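Local coordinates for 6-phospho-beta-d glycosidase (Streptococcus pyogenes, PDB 5FOO), which probably hydrolyses 6-phosphorylated beta-glucosides, as a 6-phospho-beta-glucosidase of glycoside hydrolase family 1, at residues A125-Y130 / H179-V184; G132-H137 / G186-Q191. The protein carries 1 engineered substitution. All coordinates share one frame; numbering follows the deposited sequence.

Interaction 1. Residues A125-Y130 / H179-V184; sequences ALYQAY and HYPAIV
Tyr127 and Tyr180 meet because each places its CG anti to the backbone N, with chi1 at -179° and -168° respectively. For Tyr127 this carries the ring off the side of helix 124-130 and straight at the 179-184 loop. For Tyr180 it brings round a ring whose CB does not itself face the helix. The result is an offset edge-to-face pair. The edge of Tyr180 is turned toward the face of Tyr127, the planes stand at 82°, and the centroids are 5.9 Å apart. Only one corner of Tyr180 does the touching: its CE1 lies 4.1 Å from Tyr127 CD2 and equally far from CE2.

Further out along the same tyrosine, Pro181 takes over. Its CB and CG both come to the phenol end from one side of the ring plane, the side that Tyr180 CE1 also occupies, CB reaching to 3.4 Å from Tyr127 OH and to 3.6 Å from CZ. Here the ring meets aliphatic carbon obliquely. Ile183 CD1 only grazes the hydroxyl. No hydrogen bond joins the two segments, so shape and dispersion carry the contact.

Within the loop, Pro181 CB packs over one face of Tyr180 near the rim. From outside it, Tyr33 and Trp34 meet Tyr180 edge-to-face, and Ser173 OG bonds to Tyr180 O. Tyr127 also packs on Tyr174 of helix 166-174. This small aromatic-proline cluster joins two long loop excursions of a (beta/alpha)8 barrel, those following strands 112-116 and 159-161, as befits the TIM-barrel fold of glycoside hydrolase family 1.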
loop_
_atom_site.group_PDB
_atom_site.type_symbol
_atom_site.label_atom_id
_atom_site.label_comp_id
_atom_site.label_asym_id
_atom_site.label_seq_id
_atom_site.Cartn_x
_atom_site.Cartn_y
_atom_site.Cartn_z
ATOM N N ALA A 125 -19.450 0.783 -9.413
ATOM C CA ALA A 125 -20.559 1.634 -9.863
ATOM C C ALA A 125 -20.091 3.077 -10.089
ATOM O O ALA A 125 -20.611 3.775 -10.981
ATOM C CB ALA A 125 -21.762 1.606 -8.901
ATOM N N LEU A 126 -19.103 3.526 -9.308
ATOM C CA LEU A 126 -18.534 4.884 -9.478
ATOM C C LEU A 126 -17.627 5.003 -10.674
ATOM O O LEU A 126 -17.572 6.056 -11.275
ATOM C CB LEU A 126 -17.830 5.376 -8.214
ATOM C CG LEU A 126 -18.745 5.433 -6.979
ATOM C CD1 LEU A 126 -17.950 5.946 -5.745
ATOM C CD2 LEU A 126 -20.060 6.210 -7.273
ATOM N N TYR A 127 -16.907 3.939 -11.021
ATOM C CA TYR A 127 -16.216 3.904 -12.296
ATOM C C TYR A 127 -17.200 4.012 -13.461
ATOM O O TYR A 127 -17.049 4.876 -14.310
ATOM C CB TYR A 127 -15.324 2.667 -12.475
ATOM C CG TYR A 127 -14.655 2.773 -13.822
ATOM C CD1 TYR A 127 -13.614 3.678 -14.025
ATOM C CD2 TYR A 127 -15.112 2.011 -14.933
ATOM C CE1 TYR A 127 -13.020 3.804 -15.272
ATOM C CE2 TYR A 127 -14.515 2.134 -16.192
ATOM C CZ TYR A 127 -13.488 3.028 -16.355
ATOM O OH TYR A 127 -12.897 3.192 -17.563
ATOM N N GLN A 128 -18.236 3.184 -13.461
ATOM C CA GLN A 128 -19.223 3.148 -14.598
ATOM C C GLN A 128 -19.964 4.462 -14.700
ATOM O O GLN A 128 -20.028 5.061 -15.747
ATOM C CB GLN A 128 -20.223 1.959 -14.450
ATOM C CG GLN A 128 -19.582 0.577 -14.691
ATOM C CD GLN A 128 -20.447 -0.634 -14.288
ATOM O OE1 GLN A 128 -21.340 -0.549 -13.445
ATOM N NE2 GLN A 128 -20.098 -1.779 -14.816
ATOM N N ALA A 129 -20.460 4.978 -13.591
ATOM C CA ALA A 129 -21.169 6.233 -13.614
ATOM C C ALA A 129 -20.342 7.488 -13.925
ATOM O O ALA A 129 -20.859 8.428 -14.570
ATOM C CB ALA A 129 -21.940 6.428 -12.316
ATOM N N TYR A 130 -19.091 7.564 -13.464
ATOM C CA TYR A 130 -18.374 8.833 -13.558
ATOM C C TYR A 130 -16.943 8.805 -14.019
ATOM O O TYR A 130 -16.330 9.824 -14.016
ATOM C CB TYR A 130 -18.348 9.486 -12.196
ATOM C CG TYR A 130 -19.666 9.688 -11.516
ATOM C CD1 TYR A 130 -20.578 10.682 -11.970
ATOM C CD2 TYR A 130 -19.983 8.962 -10.355
ATOM C CE1 TYR A 130 -21.786 10.879 -11.320
ATOM C CE2 TYR A 130 -21.183 9.154 -9.703
ATOM C CZ TYR A 130 -22.074 10.111 -10.192
ATOM O OH TYR A 130 -23.237 10.288 -9.515
ATOM N N HIS A 179 -4.637 -3.165 -13.188
ATOM C CA HIS A 179 -5.955 -3.012 -12.567
ATOM C C HIS A 179 -6.971 -2.690 -13.648
ATOM O O HIS A 179 -6.659 -1.999 -14.643
ATOM C CB HIS A 179 -5.977 -1.786 -11.596
ATOM C CG HIS A 179 -5.046 -1.925 -10.439
ATOM N ND1 HIS A 179 -4.822 -0.907 -9.529
ATOM C CD2 HIS A 179 -4.308 -2.983 -10.013
ATOM C CE1 HIS A 179 -3.958 -1.322 -8.611
ATOM N NE2 HIS A 179 -3.611 -2.567 -8.884
ATOM N N TYR A 180 -8.187 -3.084 -13.371
ATOM C CA TYR A 180 -9.337 -2.625 -14.109
ATOM C C TYR A 180 -9.602 -1.113 -14.092
ATOM O O TYR A 180 -9.382 -0.509 -13.036
ATOM C CB TYR A 180 -10.617 -3.343 -13.583
ATOM C CG TYR A 180 -11.827 -3.131 -14.504
ATOM C CD1 TYR A 180 -12.642 -2.031 -14.360
ATOM C CD2 TYR A 180 -12.075 -3.998 -15.610
ATOM C CE1 TYR A 180 -13.720 -1.808 -15.242
ATOM C CE2 TYR A 180 -13.162 -3.794 -16.489
ATOM C CZ TYR A 180 -13.952 -2.691 -16.304
ATOM O OH TYR A 180 -14.984 -2.448 -17.148
ATOM N N PRO A 181 -9.604 -0.475 -15.290
ATOM C CA PRO A 181 -10.348 -0.820 -16.487
ATOM C C PRO A 181 -9.215 -1.237 -17.429
ATOM O O PRO A 181 -9.480 -1.567 -18.554
ATOM C CB PRO A 181 -11.012 0.470 -16.971
ATOM C CG PRO A 181 -10.183 1.560 -16.402
ATOM C CD PRO A 181 -9.654 0.990 -15.084
ATOM N N ALA A 182 -7.965 -1.236 -16.948
ATOM C CA ALA A 182 -6.792 -1.643 -17.686
ATOM C C ALA A 182 -6.678 -0.986 -19.054
ATOM O O ALA A 182 -6.437 -1.668 -20.018
ATOM C CB ALA A 182 -6.802 -3.153 -17.853
ATOM N N ILE A 183 -6.825 0.314 -19.117
ATOM C CA ILE A 183 -6.709 1.073 -20.352
ATOM C C ILE A 183 -5.396 1.825 -20.320
ATOM O O ILE A 183 -4.708 1.897 -19.284
ATOM C CB ILE A 183 -7.908 2.057 -20.612
ATOM C CG1 ILE A 183 -7.984 3.161 -19.563
ATOM C CG2 ILE A 183 -9.233 1.300 -20.686
ATOM C CD1 ILE A 183 -9.172 4.089 -19.704
ATOM N N VAL A 184 -5.031 2.369 -21.483
ATOM C CA VAL A 184 -3.762 3.009 -21.638
ATOM C C VAL A 184 -4.126 4.419 -21.995
ATOM O O VAL A 184 -4.523 4.673 -23.135
ATOM C CB VAL A 184 -2.917 2.250 -22.706
ATOM C CG1 VAL A 184 -1.591 2.941 -22.985
ATOM C CG2 VAL A 184 -2.621 0.868 -22.228
#

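Interaction 2. Residues G132-H137 / G186-Q191; sequences GWESKH and GKKAVQ
Glu134 and Lys188 make the close-packed part of this contact, which ties the turn leading into helix 136-153 to the start of helix 186-208 on the outside of the (beta/alpha)8 barrel. The carboxylate lies along the lysine's methylenes, with OE1 3.7 Å from both CD and CE.

The charged ends are the loose side. Glu134 OE1 and Lys188 NZ stay at a long salt-bridge distance, 3.9 Å, and a water bridges the two groups, donating to Glu134 OE2 at 2.6 Å and accepting from Lys188 NZ at 2.9 Å. Tyr174 OH is a second partner of OE2.

Apart from this, Lys136 and Gln191 cross thinly at about a right angle, Lys136 CE lying 3.6 Å from Gln191 NE2. Gln191 gets there by a bend at chi2 (67°). Lys136 NZ pairs with Glu282 and bonds to Gln277 O, while Gln191 bonds through OE1 to Gln277 N and through NE2 to Asn195 OD1, so the amide is gripped at both ends.

With no direct hydrogen bond between the segments, the Glu134-Lys188 attraction is probably mostly long-range and water-mediated, and the glutamate's orientation is probably set more by Tyr174 OH and the water than by the distant ammonium.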
loop_
_atom_site.group_PDB
_atom_site.type_symbol
_atom_site.label_atom_id
_atom_site.label_comp_id
_atom_site.label_asym_id
_atom_site.label_seq_id
_atom_site.Cartn_x
_atom_site.Cartn_y
_atom_site.Cartn_z
ATOM N N GLY A 132 -14.752 7.096 -12.248
ATOM C CA GLY A 132 -13.952 6.721 -11.101
ATOM C C GLY A 132 -13.121 7.865 -10.557
ATOM O O GLY A 132 -13.613 8.973 -10.410
ATOM N N TRP A 133 -11.845 7.593 -10.290
ATOM C CA TRP A 133 -10.935 8.622 -9.825
ATOM C C TRP A 133 -10.717 9.755 -10.854
ATOM O O TRP A 133 -10.107 10.800 -10.537
ATOM C CB TRP A 133 -9.577 8.010 -9.430
ATOM C CG TRP A 133 -9.685 7.069 -8.263
ATOM C CD1 TRP A 133 -9.466 5.740 -8.289
ATOM C CD2 TRP A 133 -10.082 7.390 -6.919
ATOM N NE1 TRP A 133 -9.644 5.201 -7.032
ATOM C CE2 TRP A 133 -10.028 6.186 -6.171
ATOM C CE3 TRP A 133 -10.435 8.563 -6.274
ATOM C CZ2 TRP A 133 -10.318 6.126 -4.808
ATOM C CZ3 TRP A 133 -10.731 8.530 -4.881
ATOM C CH2 TRP A 133 -10.667 7.320 -4.169
ATOM N N GLU A 134 -11.196 9.563 -12.083
ATOM C CA GLU A 134 -11.139 10.679 -13.052
ATOM C C GLU A 134 -12.097 11.742 -12.624
ATOM O O GLU A 134 -11.959 12.829 -13.055
ATOM C CB GLU A 134 -11.484 10.256 -14.480
ATOM C CG GLU A 134 -10.644 9.127 -15.057
ATOM C CD GLU A 134 -11.415 8.393 -16.157
ATOM O OE1 GLU A 134 -12.117 9.073 -16.898
ATOM O OE2 GLU A 134 -11.381 7.172 -16.228
ATOM N N SER A 135 -13.047 11.455 -11.737
ATOM C CA SER A 135 -14.046 12.460 -11.400
ATOM C C SER A 135 -13.851 13.117 -10.040
ATOM O O SER A 135 -13.769 12.411 -8.996
ATOM C CB SER A 135 -15.417 11.844 -11.463
ATOM O OG SER A 135 -16.306 12.591 -10.654
ATOM N N LYS A 136 -13.863 14.458 -10.033
ATOM C CA LYS A 136 -13.818 15.193 -8.760
ATOM C C LYS A 136 -15.075 15.042 -7.918
ATOM O O LYS A 136 -15.022 15.194 -6.680
ATOM C CB LYS A 136 -13.440 16.630 -8.991
ATOM C CG LYS A 136 -12.013 16.732 -9.583
ATOM C CD LYS A 136 -11.603 18.178 -9.911
ATOM C CE LYS A 136 -10.186 18.206 -10.464
ATOM N NZ LYS A 136 -9.687 19.589 -10.568
ATOM N N HIS A 137 -16.188 14.647 -8.535
ATOM C CA HIS A 137 -17.388 14.291 -7.763
ATOM C C HIS A 137 -17.152 12.990 -6.984
ATOM O O HIS A 137 -17.458 12.907 -5.813
ATOM C CB HIS A 137 -18.615 14.166 -8.656
ATOM C CG HIS A 137 -19.832 13.694 -7.926
ATOM N ND1 HIS A 137 -20.410 14.414 -6.906
ATOM C CD2 HIS A 137 -20.580 12.583 -8.077
ATOM C CE1 HIS A 137 -21.478 13.772 -6.473
ATOM N NE2 HIS A 137 -21.592 12.651 -7.162
ATOM N N GLY A 186 -2.587 8.264 -20.859
ATOM C CA GLY A 186 -1.694 9.101 -20.032
ATOM C C GLY A 186 -2.383 10.371 -19.535
ATOM O O GLY A 186 -2.178 10.807 -18.434
ATOM N N LYS A 187 -3.205 10.975 -20.366
ATOM C CA LYS A 187 -3.875 12.200 -19.987
ATOM C C LYS A 187 -4.776 11.940 -18.787
ATOM O O LYS A 187 -4.838 12.726 -17.849
ATOM C CB LYS A 187 -4.706 12.706 -21.147
ATOM C CG LYS A 187 -5.270 14.068 -20.892
ATOM C CD LYS A 187 -5.264 14.969 -22.120
ATOM C CE LYS A 187 -5.394 16.412 -21.629
ATOM N NZ LYS A 187 -5.989 17.299 -22.660
ATOM N N LYS A 188 -5.473 10.815 -18.841
ATOM C CA LYS A 188 -6.272 10.372 -17.731
ATOM C C LYS A 188 -5.461 9.972 -16.504
ATOM O O LYS A 188 -5.810 10.337 -15.370
ATOM C CB LYS A 188 -7.210 9.258 -18.148
ATOM C CG LYS A 188 -8.401 9.729 -18.963
ATOM C CD LYS A 188 -9.298 8.526 -19.253
ATOM C CE LYS A 188 -10.450 8.870 -20.200
ATOM N NZ LYS A 188 -11.212 7.586 -20.352
ATOM N N ALA A 189 -4.391 9.239 -16.728
ATOM C CA ALA A 189 -3.499 8.882 -15.643
ATOM C C ALA A 189 -3.063 10.106 -14.826
ATOM O O ALA A 189 -3.082 10.076 -13.618
ATOM C CB ALA A 189 -2.303 8.183 -16.179
ATOM N N VAL A 190 -2.649 11.168 -15.516
ATOM C CA VAL A 190 -2.126 12.346 -14.886
ATOM C C VAL A 190 -3.238 13.040 -14.085
ATOM O O VAL A 190 -3.007 13.545 -12.979
ATOM C CB VAL A 190 -1.505 13.270 -15.942
ATOM C CG1 VAL A 190 -1.142 14.609 -15.371
ATOM C CG2 VAL A 190 -0.258 12.604 -16.499
ATOM N N GLN A 191 -4.440 13.078 -14.634
ATOM C CA GLN A 191 -5.529 13.723 -13.930
ATOM C C GLN A 191 -5.902 12.857 -12.682
ATOM O O GLN A 191 -6.099 13.407 -11.606
ATOM C CB GLN A 191 -6.750 13.966 -14.868
ATOM C CG GLN A 191 -7.897 14.697 -14.193
ATOM C CD GLN A 191 -7.556 16.130 -13.831
ATOM O OE1 GLN A 191 -7.146 16.893 -14.701
ATOM N NE2 GLN A 191 -7.763 16.530 -12.545
HETATM O O HOH W 1 -12.087 5.675 -18.282
#

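How the interactions relate
The centres of interactions 1 and 2 are about 10 Å apart, and their segments alternate along the chain. The turn from helix 124-130 into 132-137 ties them together: Leu126 O and Gly132 N, 3.2 Å apart, probably hydrogen-bond, and Tyr130 CZ packs 3.6 Å from His137 CD2. Glu87 bonds to both of those side chains. Across the contacts, Tyr127 CE1 lies 3.9 Å from Glu134 OE2, and Tyr174 touches Tyr127, Glu134 and Lys188. None of the segments' residues lines the 6-phosphocyclophellitol pocket. Both contacts instead join the chain following barrel strand 112-116, which supplies His119 to it, to the chain following strand 159-161, which supplies Asn164 and Glu165.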